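Local atomic coordinates of PTS system fructose-like EIIB component 3 (Escherichia coli K12, PDB entry 4TN5), a protein that probably carries a phosphoryl group on a cysteine, received from phospho-EIIA and passed to fructose-like sugars as the membrane-bound EIIC component imports them. Residues A2-T8 against G34-Q40; L49-I54 against R73-C77; Y79-S83 against H109-E113. All blocks are in the same frame, centred on the assembly; numbering follows the deposited sequence.

Contact 1 of 3, residues A2-T8 against G34-Q40; sequences AYLVAVT and GVSIETQ
The Tyr-3 ring takes Gly-34 CA and Ser-36 OG at its edge, both near its plane. The ring also makes a cation-pi contact with Arg-56. With CG opposite the backbone N (chi1 -180°), the ring runs along the strand until Tyr-3 OH hydrogen-bonds Ser-36 OG at 2.6 Å. The second flat group is the Gln-40 amide: its NE2 donates to Glu-38 OE2 at 2.6 Å, the acceptor lying in the amide plane. Gln-40 NE2 also reaches Ala-69 O, which helps fix the amide's rotation. Val-7 lies alongside Glu-38, its CG2 3.7 Å from Glu-38 CB.

Seven backbone hydrogen bonds join the strands, from Gly-34 N to Ala-2 O at one end to Gln-40 N to Thr-8 O (3.1 Å) at the other. The bond from Leu-4 N to Gly-34 O is almost straight at the hydrogen (172°). On the other face Leu-4 CD2 meets Val-35 CG2 at 3.9 Å and Ala-6 CB meets Ile-37 CG2 at 4.1 Å; Leu-4 and Val-35 also rest on Cys-28. Parallel pairing at 17°, with helix 18-30 covering that face, identifies a beta-alpha-beta crossover, and its first strand leads directly to Cys-10, the inferred phosphocysteine site.

Contact 2 of 3, residues L49-I54 against R73-C77; sequences LADEDI and RFEHC
Ile-54 meets Arg-73, Phe-74 and Cys-77 where the short helix 51-56, with Ala-50 at its N-cap, packs against the loop ahead of strand 79-82; that loop closes with a type I beta turn from Phe-74 to Cys-77. The evidence for tight packing lies on the inner side. Ile-54 splits its two branches: CG2, opposite the backbone N, reaches Cys-77 SG at 3.7 Å, while CD1 at the end of the other branch touches Phe-74 CE1 at 4.0 Å and, equally near, Arg-73 CB. Cutting Ile-54 back to an alanine would probably uncover the Cys-77 sulfur and open a gap between helix and turn, leaving Leu-49 alone of its segment to pack on Phe-74.

The solvent side is looser. Asp-51 is exposed, and its OD1 stays 5.2 Å from Arg-73 NH1, too far for a direct bond, though the opposite charges may attract weakly. Arg-73 is held from elsewhere, its NE hydrogen-bonded to Gly-70 O and its NH1 salt-bridged to Glu-38. Back on the buried side, Leu-49 and Phe-74 extend the apolar patch toward Val-7 of the sheet, and Leu-49 CD1 meets Phe-74 CZ at the ring edge, in the ring plane, at 3.9 Å.

Contact 3 of 3, residues Y79-S83 against H109-E113; sequences YVQCS and HLILE
Tyr-79 to Gln-81 pair in parallel with His-109 to Ile-111, the strand axes 4.7 Å apart at closest approach and inclined by 17°. Three backbone hydrogen bonds define the ladder: Leu-110 N to Tyr-79 O at 2.8 Å, then Gln-81 N to Leu-110 O and Leu-112 N to Gln-81 O, both 2.7 Å. The last is practically straight at the hydrogen. Beyond it the pairing slackens: Ser-83 N reaches the terminal carboxylate oxygen Glu-113 O in a weak bond, and Ser-83 OG is weakly bonded to Glu-113 OXT.

On one face the Tyr-79 and His-109 rings form a face-to-face stack, with centroids 4.0 Å apart and planes tilted by 30°. Tyr-79 CE2 sits over the centre of the imidazole, so the phenol overlaps it by one side of its ring. Tyr-79 CG lies between its own backbone N and carbonyl carbon (chi1 72°), which brings the ring over the imidazole face. The nearest side-chain atom of His-109 is about 3 Å from a bound nickel ion. On the reverse face the contacts are aliphatic: Val-80 CG1 meets Leu-112 CD1 at 4.0 Å, and Val-80 CG2 meets Leu-110 CB at 4.2 Å.

Helix 92-103 covers this aliphatic face through Val-101 and Ala-97, and Glu-113 is salt-bridged to Arg-89 and Arg-93. Strand 59-64 adjoins strand 79-82 by backbone hydrogen bonds, while beyond His-109 and Ile-111 the sheet continues antiparallel into the second subunit.

From the N terminus, contact 1 closes the first loop around helix 18-30, contact 2 closes the next around strand 59-64, and contact 3 closes the last around helices 84-89 and 92-103. They follow in series; none nests in or crosses another. Contacts 1 and 2 are joined by Glu-38 OE1, which forms a salt bridge to Arg-73 NH1 at 2.7 Å and probably accepts a hydrogen bond from Leu-49 N. Contact 2 abuts contact 3 where Cys-77 O lies 3.2 Å from His-109 NE2. Contacts 1 and 3 do not touch, their nearest atoms being about 6 Å apart, yet both belong to one sheet, with strand 59-64 between them.

Contact 1 of 3, residues A2-T8 against G34-Q40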
ATOM      1  N   ALA A   2      -5.085   6.126 -20.609  1.00 73.53           N
ATOM      2  CA  ALA A   2      -4.475   5.992 -19.293  1.00 61.47           C
ATOM      3  C   ALA A   2      -2.982   5.730 -19.450  1.00 53.82           C
ATOM      4  O   ALA A   2      -2.552   5.142 -20.442  1.00 49.00           O
ATOM      5  CB  ALA A   2      -5.135   4.869 -18.512  1.00 58.03           C
ATOM      6  N   TYR A   3      -2.194   6.166 -18.473  1.00 49.96           N
ATOM      7  CA  TYR A   3      -0.744   6.043 -18.572  1.00 50.85           C
ATOM      8  C   TYR A   3      -0.129   5.265 -17.411  1.00 52.73           C
ATOM      9  O   TYR A   3      -0.288   5.627 -16.246  1.00 48.81           O
ATOM     10  CB  TYR A   3      -0.094   7.422 -18.699  1.00 56.23           C
ATOM     11  CG  TYR A   3       1.410   7.371 -18.809  1.00 56.11           C
ATOM     12  CD1 TYR A   3       2.027   6.657 -19.827  1.00 52.13           C
ATOM     13  CD2 TYR A   3       2.215   8.040 -17.898  1.00 66.44           C
ATOM     14  CE1 TYR A   3       3.402   6.607 -19.933  1.00 50.65           C
ATOM     15  CE2 TYR A   3       3.591   7.997 -17.995  1.00 70.46           C
ATOM     16  CZ  TYR A   3       4.180   7.278 -19.014  1.00 57.87           C
ATOM     17  OH  TYR A   3       5.552   7.233 -19.114  1.00 61.34           O
ATOM     18  N   LEU A   4       0.589   4.200 -17.752  1.00 54.24           N
ATOM     19  CA  LEU A   4       1.159   3.285 -16.773  1.00 46.51           C
ATOM     20  C   LEU A   4       2.682   3.321 -16.809  1.00 44.03           C
ATOM     21  O   LEU A   4       3.280   3.331 -17.881  1.00 49.33           O
ATOM     22  CB  LEU A   4       0.673   1.863 -17.070  1.00 43.32           C
ATOM     23  CG  LEU A   4       1.225   0.684 -16.264  1.00 50.22           C
ATOM     24  CD1 LEU A   4       0.403   0.445 -15.009  1.00 55.75           C
ATOM     25  CD2 LEU A   4       1.271  -0.569 -17.123  1.00 46.91           C
ATOM     26  N   VAL A   5       3.314   3.357 -15.640  1.00 36.38           N
ATOM     27  CA  VAL A   5       4.757   3.150 -15.564  1.00 34.47           C
ATOM     28  C   VAL A   5       5.021   1.807 -14.898  1.00 35.35           C
ATOM     29  O   VAL A   5       4.249   1.369 -14.046  1.00 36.51           O
ATOM     30  CB  VAL A   5       5.488   4.280 -14.807  1.00 40.72           C
ATOM     31  CG1 VAL A   5       5.364   5.595 -15.563  1.00 40.18           C
ATOM     32  CG2 VAL A   5       4.957   4.413 -13.390  1.00 45.73           C
ATOM     33  N   ALA A   6       6.100   1.145 -15.292  1.00 39.30           N
ATOM     34  CA  ALA A   6       6.351  -0.202 -14.801  1.00 29.15           C
ATOM     35  C   ALA A   6       7.822  -0.487 -14.542  1.00 28.78           C
ATOM     36  O   ALA A   6       8.705   0.072 -15.192  1.00 32.97           O
ATOM     37  CB  ALA A   6       5.782  -1.222 -15.764  1.00 19.47           C
ATOM     38  N   VAL A   7       8.070  -1.367 -13.581  1.00 36.04           N
ATOM     39  CA  VAL A   7       9.414  -1.846 -13.305  1.00 37.74           C
ATOM     40  C   VAL A   7       9.405  -3.363 -13.183  1.00 40.07           C
ATOM     41  O   VAL A   7       8.700  -3.924 -12.343  1.00 44.07           O
ATOM     42  CB  VAL A   7       9.992  -1.242 -12.013  1.00 42.03           C
ATOM     43  CG1 VAL A   7      11.359  -1.839 -11.725  1.00 48.42           C
ATOM     44  CG2 VAL A   7      10.083   0.271 -12.121  1.00 38.19           C
ATOM     45  N   THR A   8      10.177  -4.023 -14.036  1.00 30.68           N
ATOM     46  CA  THR A   8      10.338  -5.466 -13.956  1.00 38.48           C
ATOM     47  C   THR A   8      11.731  -5.775 -13.425  1.00 45.40           C
ATOM     48  O   THR A   8      12.718  -5.205 -13.889  1.00 55.71           O
ATOM     49  CB  THR A   8      10.135  -6.137 -15.325  1.00 45.01           C
ATOM     50  OG1 THR A   8      11.084  -5.615 -16.262  1.00 35.77           O
ATOM     51  CG2 THR A   8       8.731  -5.871 -15.840  1.00 40.85           C
ATOM     52  N   GLY A  34      -0.900   4.028 -22.450  1.00 44.57           N
ATOM     53  CA  GLY A  34       0.468   4.472 -22.627  1.00 47.28           C
ATOM     54  C   GLY A  34       1.299   3.795 -21.558  1.00 47.28           C
ATOM     55  O   GLY A  34       0.808   3.561 -20.452  1.00 50.14           O
ATOM     56  N   VAL A  35       2.545   3.463 -21.876  1.00 46.28           N
ATOM     57  CA  VAL A  35       3.374   2.733 -20.924  1.00 34.91           C
ATOM     58  C   VAL A  35       4.879   2.920 -21.122  1.00 39.59           C
ATOM     59  O   VAL A  35       5.394   2.838 -22.239  1.00 59.27           O
ATOM     60  CB  VAL A  35       3.017   1.224 -20.906  1.00 67.43           C
ATOM     61  CG1 VAL A  35       3.233   0.600 -22.277  1.00 63.76           C
ATOM     62  CG2 VAL A  35       3.819   0.492 -19.839  1.00 67.65           C
ATOM     63  N   SER A  36       5.570   3.191 -20.019  1.00 36.39           N
ATOM     64  CA  SER A  36       7.026   3.217 -19.993  1.00 33.04           C
ATOM     65  C   SER A  36       7.504   2.185 -18.979  1.00 34.08           C
ATOM     66  O   SER A  36       7.033   2.161 -17.842  1.00 39.41           O
ATOM     67  CB  SER A  36       7.536   4.606 -19.610  1.00 49.97           C
ATOM     68  OG  SER A  36       7.020   5.597 -20.479  1.00 62.91           O
ATOM     69  N   ILE A  37       8.435   1.332 -19.390  1.00 38.83           N
ATOM     70  CA  ILE A  37       8.879   0.236 -18.535  1.00 41.60           C
ATOM     71  C   ILE A  37      10.358   0.325 -18.179  1.00 43.85           C
ATOM     72  O   ILE A  37      11.221   0.314 -19.056  1.00 41.71           O
ATOM     73  CB  ILE A  37       8.605  -1.131 -19.189  1.00 34.72           C
ATOM     74  CG1 ILE A  37       7.154  -1.213 -19.664  1.00 35.70           C
ATOM     75  CG2 ILE A  37       8.922  -2.259 -18.219  1.00 43.25           C
ATOM     76  CD1 ILE A  37       6.816  -2.509 -20.369  1.00 40.70           C
ATOM     77  N   GLU A  38      10.641   0.412 -16.883  1.00 46.17           N
ATOM     78  CA  GLU A  38      12.012   0.395 -16.395  1.00 47.88           C
ATOM     79  C   GLU A  38      12.458  -1.041 -16.161  1.00 49.12           C
ATOM     80  O   GLU A  38      11.714  -1.851 -15.608  1.00 44.06           O
ATOM     81  CB  GLU A  38      12.136   1.199 -15.100  1.00 53.40           C
ATOM     82  CG  GLU A  38      13.506   1.123 -14.443  1.00 64.30           C
ATOM     83  CD  GLU A  38      13.618   2.017 -13.222  1.00 63.98           C
ATOM     84  OE1 GLU A  38      13.140   3.170 -13.281  1.00 58.01           O
ATOM     85  OE2 GLU A  38      14.181   1.566 -12.201  1.00 60.51           O
ATOM     86  N   THR A  39      13.674  -1.354 -16.592  1.00 59.54           N
ATOM     87  CA  THR A  39      14.228  -2.686 -16.403  1.00 60.16           C
ATOM     88  C   THR A  39      15.390  -2.662 -15.418  1.00 51.80           C
ATOM     89  O   THR A  39      16.309  -1.856 -15.549  1.00 61.68           O
ATOM     90  CB  THR A  39      14.698  -3.291 -17.740  1.00 69.55           C
ATOM     91  OG1 THR A  39      13.600  -3.957 -18.376  1.00 64.30           O
ATOM     92  CG2 THR A  39      15.824  -4.286 -17.512  1.00 74.94           C
ATOM     93  N   GLN A  40      15.335  -3.541 -14.424  1.00 40.30           N
ATOM     94  CA  GLN A  40      16.433  -3.696 -13.481  1.00 51.63           C
ATOM     95  C   GLN A  40      16.914  -5.142 -13.485  1.00 58.20           C
ATOM     96  O   GLN A  40      16.214  -6.038 -13.017  1.00 64.59           O
ATOM     97  CB  GLN A  40      16.003  -3.274 -12.075  1.00 51.30           C
ATOM     98  CG  GLN A  40      15.590  -1.813 -11.968  1.00 56.02           C
ATOM     99  CD  GLN A  40      15.235  -1.405 -10.551  1.00 64.18           C
ATOM    100  OE1 GLN A  40      15.476  -2.147  -9.598  1.00 61.43           O
ATOM    101  NE2 GLN A  40      14.656  -0.217 -10.404  1.00 56.60           N
TER

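Contact 2 of 3, residues L49-I54 against R73-C77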
ATOM      1  N   LEU A  49      12.832   5.264 -15.348  1.00 67.30           N
ATOM      2  CA  LEU A  49      11.671   6.130 -15.436  1.00 62.80           C
ATOM      3  C   LEU A  49      12.043   7.555 -15.051  1.00 60.85           C
ATOM      4  O   LEU A  49      12.617   7.791 -13.988  1.00 65.54           O
ATOM      5  CB  LEU A  49      10.542   5.599 -14.550  1.00 56.49           C
ATOM      6  CG  LEU A  49      10.118   4.178 -14.924  1.00 44.77           C
ATOM      7  CD1 LEU A  49       9.166   3.593 -13.899  1.00 42.68           C
ATOM      8  CD2 LEU A  49       9.496   4.154 -16.312  1.00 35.39           C
ATOM      9  N   ALA A  50      11.750   8.493 -15.945  1.00 62.22           N
ATOM     10  CA  ALA A  50      11.825   9.906 -15.623  1.00 68.53           C
ATOM     11  C   ALA A  50      10.759  10.133 -14.568  1.00 75.88           C
ATOM     12  O   ALA A  50       9.703   9.513 -14.614  1.00 82.02           O
ATOM     13  CB  ALA A  50      11.527  10.733 -16.848  1.00 62.97           C
ATOM     14  N   ASP A  51      11.022  11.002 -13.602  1.00 82.95           N
ATOM     15  CA  ASP A  51      10.049  11.188 -12.530  1.00 84.35           C
ATOM     16  C   ASP A  51       8.841  12.020 -12.946  1.00 80.96           C
ATOM     17  O   ASP A  51       7.770  11.896 -12.353  1.00 85.82           O
ATOM     18  CB  ASP A  51      10.705  11.688 -11.244  1.00 94.76           C
ATOM     19  CG  ASP A  51      11.751  10.723 -10.726  1.00107.79           C
ATOM     20  OD1 ASP A  51      11.875   9.631 -11.315  1.00113.38           O
ATOM     21  OD2 ASP A  51      12.412  11.026  -9.711  1.00113.41           O
ATOM     22  N   GLU A  52       8.999  12.831 -13.989  1.00 78.74           N
ATOM     23  CA  GLU A  52       7.849  13.480 -14.602  1.00 82.96           C
ATOM     24  C   GLU A  52       6.907  12.416 -15.160  1.00 79.19           C
ATOM     25  O   GLU A  52       5.695  12.602 -15.172  1.00 70.82           O
ATOM     26  CB  GLU A  52       8.259  14.469 -15.704  1.00 88.53           C
ATOM     27  CG  GLU A  52       9.339  13.993 -16.682  1.00 95.36           C
ATOM     28  CD  GLU A  52      10.753  14.151 -16.143  1.00102.48           C
ATOM     29  OE1 GLU A  52      10.987  13.824 -14.962  1.00103.86           O
ATOM     30  OE2 GLU A  52      11.632  14.611 -16.903  1.00108.36           O
ATOM     31  N   ASP A  53       7.476  11.299 -15.611  1.00 83.98           N
ATOM     32  CA  ASP A  53       6.694  10.158 -16.075  1.00 75.66           C
ATOM     33  C   ASP A  53       5.963   9.517 -14.901  1.00 64.32           C
ATOM     34  O   ASP A  53       4.793   9.151 -15.008  1.00 58.69           O
ATOM     35  CB  ASP A  53       7.608   9.108 -16.709  1.00 76.49           C
ATOM     36  CG  ASP A  53       8.071   9.491 -18.097  1.00 84.27           C
ATOM     37  OD1 ASP A  53       7.382  10.290 -18.764  1.00 81.68           O
ATOM     38  OD2 ASP A  53       9.141   8.998 -18.509  1.00 87.65           O
ATOM     39  N   ILE A  54       6.672   9.369 -13.786  1.00 51.89           N
ATOM     40  CA  ILE A  54       6.133   8.717 -12.596  1.00 57.01           C
ATOM     41  C   ILE A  54       5.072   9.588 -11.924  1.00 62.47           C
ATOM     42  O   ILE A  54       4.094   9.083 -11.370  1.00 65.48           O
ATOM     43  CB  ILE A  54       7.261   8.388 -11.587  1.00 58.14           C
ATOM     44  CG1 ILE A  54       8.297   7.468 -12.233  1.00 47.77           C
ATOM     45  CG2 ILE A  54       6.700   7.745 -10.325  1.00 64.88           C
ATOM     46  CD1 ILE A  54       9.424   7.066 -11.304  1.00 55.43           C
ATOM     47  N   ARG A  73      10.497   5.741  -5.193  1.00 66.91           N
ATOM     48  CA  ARG A  73       9.951   6.708  -6.140  1.00 58.12           C
ATOM     49  C   ARG A  73       8.448   6.569  -6.285  1.00 52.56           C
ATOM     50  O   ARG A  73       7.780   7.445  -6.835  1.00 64.45           O
ATOM     51  CB  ARG A  73      10.621   6.522  -7.501  1.00 62.43           C
ATOM     52  CG  ARG A  73      12.120   6.781  -7.492  1.00 67.27           C
ATOM     53  CD  ARG A  73      12.775   6.224  -8.748  1.00 68.32           C
ATOM     54  NE  ARG A  73      12.698   4.766  -8.798  1.00 65.29           N
ATOM     55  CZ  ARG A  73      12.994   4.031  -9.866  1.00 60.95           C
ATOM     56  NH1 ARG A  73      13.376   4.616 -10.994  1.00 60.07           N
ATOM     57  NH2 ARG A  73      12.897   2.709  -9.810  1.00 56.69           N
ATOM     58  N   PHE A  74       7.924   5.463  -5.770  1.00 46.86           N
ATOM     59  CA  PHE A  74       6.543   5.084  -6.004  1.00 52.09           C
ATOM     60  C   PHE A  74       5.688   5.172  -4.744  1.00 55.41           C
ATOM     61  O   PHE A  74       4.556   4.691  -4.730  1.00 55.66           O
ATOM     62  CB  PHE A  74       6.494   3.659  -6.559  1.00 47.67           C
ATOM     63  CG  PHE A  74       7.368   3.447  -7.766  1.00 46.96           C
ATOM     64  CD1 PHE A  74       6.919   3.805  -9.025  1.00 43.09           C
ATOM     65  CD2 PHE A  74       8.629   2.883  -7.645  1.00 42.43           C
ATOM     66  CE1 PHE A  74       7.708   3.615 -10.140  1.00 37.74           C
ATOM     67  CE2 PHE A  74       9.426   2.689  -8.762  1.00 54.15           C
ATOM     68  CZ  PHE A  74       8.963   3.055 -10.010  1.00 48.73           C
ATOM     69  N   GLU A  75       6.218   5.784  -3.689  1.00 64.51           N
ATOM     70  CA  GLU A  75       5.487   5.847  -2.423  1.00 57.10           C
ATOM     71  C   GLU A  75       4.209   6.685  -2.516  1.00 55.36           C
ATOM     72  O   GLU A  75       3.257   6.455  -1.771  1.00 69.07           O
ATOM     73  CB  GLU A  75       6.383   6.329  -1.274  1.00 63.34           C
ATOM     74  CG  GLU A  75       6.660   7.825  -1.248  1.00 80.95           C
ATOM     75  CD  GLU A  75       7.849   8.178  -0.371  1.00 91.33           C
ATOM     76  OE1 GLU A  75       7.927   7.663   0.765  1.00 99.83           O
ATOM     77  OE2 GLU A  75       8.706   8.970  -0.818  1.00 86.93           O
ATOM     78  N   HIS A  76       4.185   7.642  -3.439  1.00 53.85           N
ATOM     79  CA  HIS A  76       3.005   8.482  -3.631  1.00 56.72           C
ATOM     80  C   HIS A  76       2.253   8.153  -4.915  1.00 54.77           C
ATOM     81  O   HIS A  76       1.587   9.013  -5.493  1.00 57.97           O
ATOM     82  CB  HIS A  76       3.380   9.964  -3.609  1.00 65.35           C
ATOM     83  CG  HIS A  76       3.900  10.434  -2.287  1.00 75.57           C
ATOM     84  ND1 HIS A  76       3.127  10.441  -1.147  1.00 80.69           N
ATOM     85  CD2 HIS A  76       5.110  10.922  -1.927  1.00 74.64           C
ATOM     86  CE1 HIS A  76       3.843  10.906  -0.138  1.00 83.11           C
ATOM     87  NE2 HIS A  76       5.048  11.206  -0.585  1.00 82.53           N
ATOM     88  N   CYS A  77       2.354   6.904  -5.353  1.00 43.46           N
ATOM     89  CA  CYS A  77       1.656   6.468  -6.552  1.00 40.32           C
ATOM     90  C   CYS A  77       0.632   5.394  -6.225  1.00 31.73           C
ATOM     91  O   CYS A  77       0.815   4.610  -5.295  1.00 40.96           O
ATOM     92  CB  CYS A  77       2.648   5.918  -7.582  1.00 50.82           C
ATOM     93  SG  CYS A  77       4.076   6.975  -7.902  1.00118.94           S
TER

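Contact 3 of 3, residues Y79-S83 against H109-E113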
ATOM      1  N   TYR A  79      -0.362   1.967  -7.058  1.00 41.30           N
ATOM      2  CA  TYR A  79       0.362   0.889  -7.722  1.00 38.03           C
ATOM      3  C   TYR A  79      -0.041  -0.529  -7.335  1.00 45.17           C
ATOM      4  O   TYR A  79      -0.607  -0.770  -6.269  1.00 44.07           O
ATOM      5  CB  TYR A  79       1.887   1.078  -7.619  1.00 38.90           C
ATOM      6  CG  TYR A  79       2.503   0.837  -6.257  1.00 38.95           C
ATOM      7  CD1 TYR A  79       2.781  -0.451  -5.814  1.00 47.97           C
ATOM      8  CD2 TYR A  79       2.850   1.900  -5.434  1.00 46.76           C
ATOM      9  CE1 TYR A  79       3.358  -0.674  -4.578  1.00 41.97           C
ATOM     10  CE2 TYR A  79       3.431   1.686  -4.197  1.00 46.81           C
ATOM     11  CZ  TYR A  79       3.682   0.397  -3.774  1.00 45.75           C
ATOM     12  OH  TYR A  79       4.258   0.180  -2.545  1.00 47.77           O
ATOM     13  N   VAL A  80       0.255  -1.455  -8.240  1.00 33.06           N
ATOM     14  CA  VAL A  80       0.093  -2.876  -7.997  1.00 34.52           C
ATOM     15  C   VAL A  80       1.474  -3.514  -8.018  1.00 36.74           C
ATOM     16  O   VAL A  80       2.266  -3.257  -8.923  1.00 47.72           O
ATOM     17  CB  VAL A  80      -0.770  -3.536  -9.087  1.00 34.05           C
ATOM     18  CG1 VAL A  80      -0.892  -5.033  -8.840  1.00 28.78           C
ATOM     19  CG2 VAL A  80      -2.140  -2.889  -9.140  1.00 29.65           C
ATOM     20  N   GLN A  81       1.769  -4.331  -7.015  1.00 43.89           N
ATOM     21  CA  GLN A  81       3.049  -5.024  -6.966  1.00 45.31           C
ATOM     22  C   GLN A  81       2.861  -6.535  -6.945  1.00 50.35           C
ATOM     23  O   GLN A  81       1.999  -7.055  -6.236  1.00 53.00           O
ATOM     24  CB  GLN A  81       3.871  -4.573  -5.757  1.00 43.80           C
ATOM     25  CG  GLN A  81       5.212  -5.284  -5.630  1.00 62.68           C
ATOM     26  CD  GLN A  81       6.123  -4.643  -4.604  1.00 78.88           C
ATOM     27  OE1 GLN A  81       5.958  -3.474  -4.253  1.00 88.35           O
ATOM     28  NE2 GLN A  81       7.095  -5.406  -4.116  1.00 83.38           N
ATOM     29  N   CYS A  82       3.671  -7.234  -7.733  1.00 42.40           N
ATOM     30  CA  CYS A  82       3.645  -8.689  -7.765  1.00 49.41           C
ATOM     31  C   CYS A  82       5.002  -9.226  -8.198  1.00 44.55           C
ATOM     32  O   CYS A  82       5.829  -8.491  -8.735  1.00 50.06           O
ATOM     33  CB  CYS A  82       2.558  -9.186  -8.718  1.00 47.37           C
ATOM     34  SG  CYS A  82       2.850  -8.789 -10.456  1.00 64.35           S
ATOM     35  N   SER A  83       5.229 -10.513  -7.956  1.00 46.23           N
ATOM     36  CA  SER A  83       6.461 -11.159  -8.382  1.00 49.35           C
ATOM     37  C   SER A  83       6.407 -11.440  -9.879  1.00 49.57           C
ATOM     38  O   SER A  83       5.330 -11.439 -10.478  1.00 48.25           O
ATOM     39  CB  SER A  83       6.681 -12.456  -7.605  1.00 56.13           C
ATOM     40  OG  SER A  83       5.553 -13.308  -7.701  1.00 67.43           O
ATOM     41  N   HIS A 109      -2.228   1.024  -2.567  1.00 53.44           N
ATOM     42  CA  HIS A 109      -1.163   0.119  -2.970  1.00 45.41           C
ATOM     43  C   HIS A 109      -1.737  -1.286  -2.911  1.00 51.35           C
ATOM     44  O   HIS A 109      -2.419  -1.638  -1.952  1.00 49.90           O
ATOM     45  CB  HIS A 109       0.025   0.211  -2.014  1.00 42.22           C
ATOM     46  CG  HIS A 109       0.710   1.541  -2.016  1.00 46.99           C
ATOM     47  ND1 HIS A 109       1.750   1.842  -1.162  1.00 47.81           N
ATOM     48  CD2 HIS A 109       0.510   2.650  -2.767  1.00 57.66           C
ATOM     49  CE1 HIS A 109       2.158   3.076  -1.384  1.00 56.93           C
ATOM     50  NE2 HIS A 109       1.423   3.590  -2.355  1.00 53.58           N
ATOM     51  N   LEU A 110      -1.471  -2.090  -3.932  1.00 52.17           N
ATOM     52  CA  LEU A 110      -1.999  -3.446  -3.960  1.00 41.84           C
ATOM     53  C   LEU A 110      -0.875  -4.451  -4.145  1.00 47.77           C
ATOM     54  O   LEU A 110      -0.183  -4.444  -5.163  1.00 52.37           O
ATOM     55  CB  LEU A 110      -3.041  -3.595  -5.072  1.00 45.49           C
ATOM     56  CG  LEU A 110      -4.201  -4.577  -4.868  1.00 52.22           C
ATOM     57  CD1 LEU A 110      -5.186  -4.463  -6.022  1.00 49.68           C
ATOM     58  CD2 LEU A 110      -3.721  -6.016  -4.720  1.00 60.38           C
ATOM     59  N   ILE A 111      -0.687  -5.309  -3.152  1.00 53.59           N
ATOM     60  CA  ILE A 111       0.239  -6.411  -3.313  1.00 60.44           C
ATOM     61  C   ILE A 111      -0.531  -7.619  -3.758  1.00 62.16           C
ATOM     62  O   ILE A 111      -1.490  -8.056  -3.112  1.00 58.15           O
ATOM     63  CB  ILE A 111       1.027  -6.732  -2.041  1.00 60.95           C
ATOM     64  CG1 ILE A 111       2.275  -5.857  -1.994  1.00 64.42           C
ATOM     65  CG2 ILE A 111       1.437  -8.202  -2.015  1.00 62.70           C
ATOM     66  CD1 ILE A 111       3.281  -6.279  -0.962  1.00 59.54           C
ATOM     67  N   LEU A 112      -0.113  -8.181  -4.887  1.00 52.55           N
ATOM     68  CA  LEU A 112      -0.764  -9.361  -5.442  1.00 61.58           C
ATOM     69  C   LEU A 112       0.184 -10.555  -5.437  1.00 92.32           C
ATOM     70  O   LEU A 112       1.343 -10.438  -5.039  1.00 84.24           O
ATOM     71  CB  LEU A 112      -1.126  -9.132  -6.911  1.00 47.14           C
ATOM     72  CG  LEU A 112      -2.533  -8.600  -7.189  1.00 51.65           C
ATOM     73  CD1 LEU A 112      -2.797  -8.531  -8.684  1.00 47.89           C
ATOM     74  CD2 LEU A 112      -3.579  -9.459  -6.494  1.00 57.75           C
ATOM     75  N   GLU A 113      -0.315 -11.703  -5.884  1.00 52.83           N
ATOM     76  CA  GLU A 113       0.486 -12.920  -5.932  1.00 71.94           C
ATOM     77  C   GLU A 113       1.971 -12.673  -6.182  1.00 80.40           C
ATOM     78  O   GLU A 113       2.279 -11.658  -6.891  1.00 80.30           O
ATOM     79  CB  GLU A 113      -0.061 -13.917  -6.955  1.00 76.61           C
ATOM     80  CG  GLU A 113      -1.249 -14.725  -6.461  1.00 81.17           C
ATOM     81  CD  GLU A 113      -1.300 -16.115  -7.064  1.00 86.26           C
ATOM     82  OE1 GLU A 113      -0.525 -16.384  -8.005  1.00 89.91           O
ATOM     83  OE2 GLU A 113      -2.115 -16.939  -6.596  1.00 87.13           O
ATOM     84  OXT GLU A 113       2.793 -13.501  -5.662  1.00 87.85           O
TER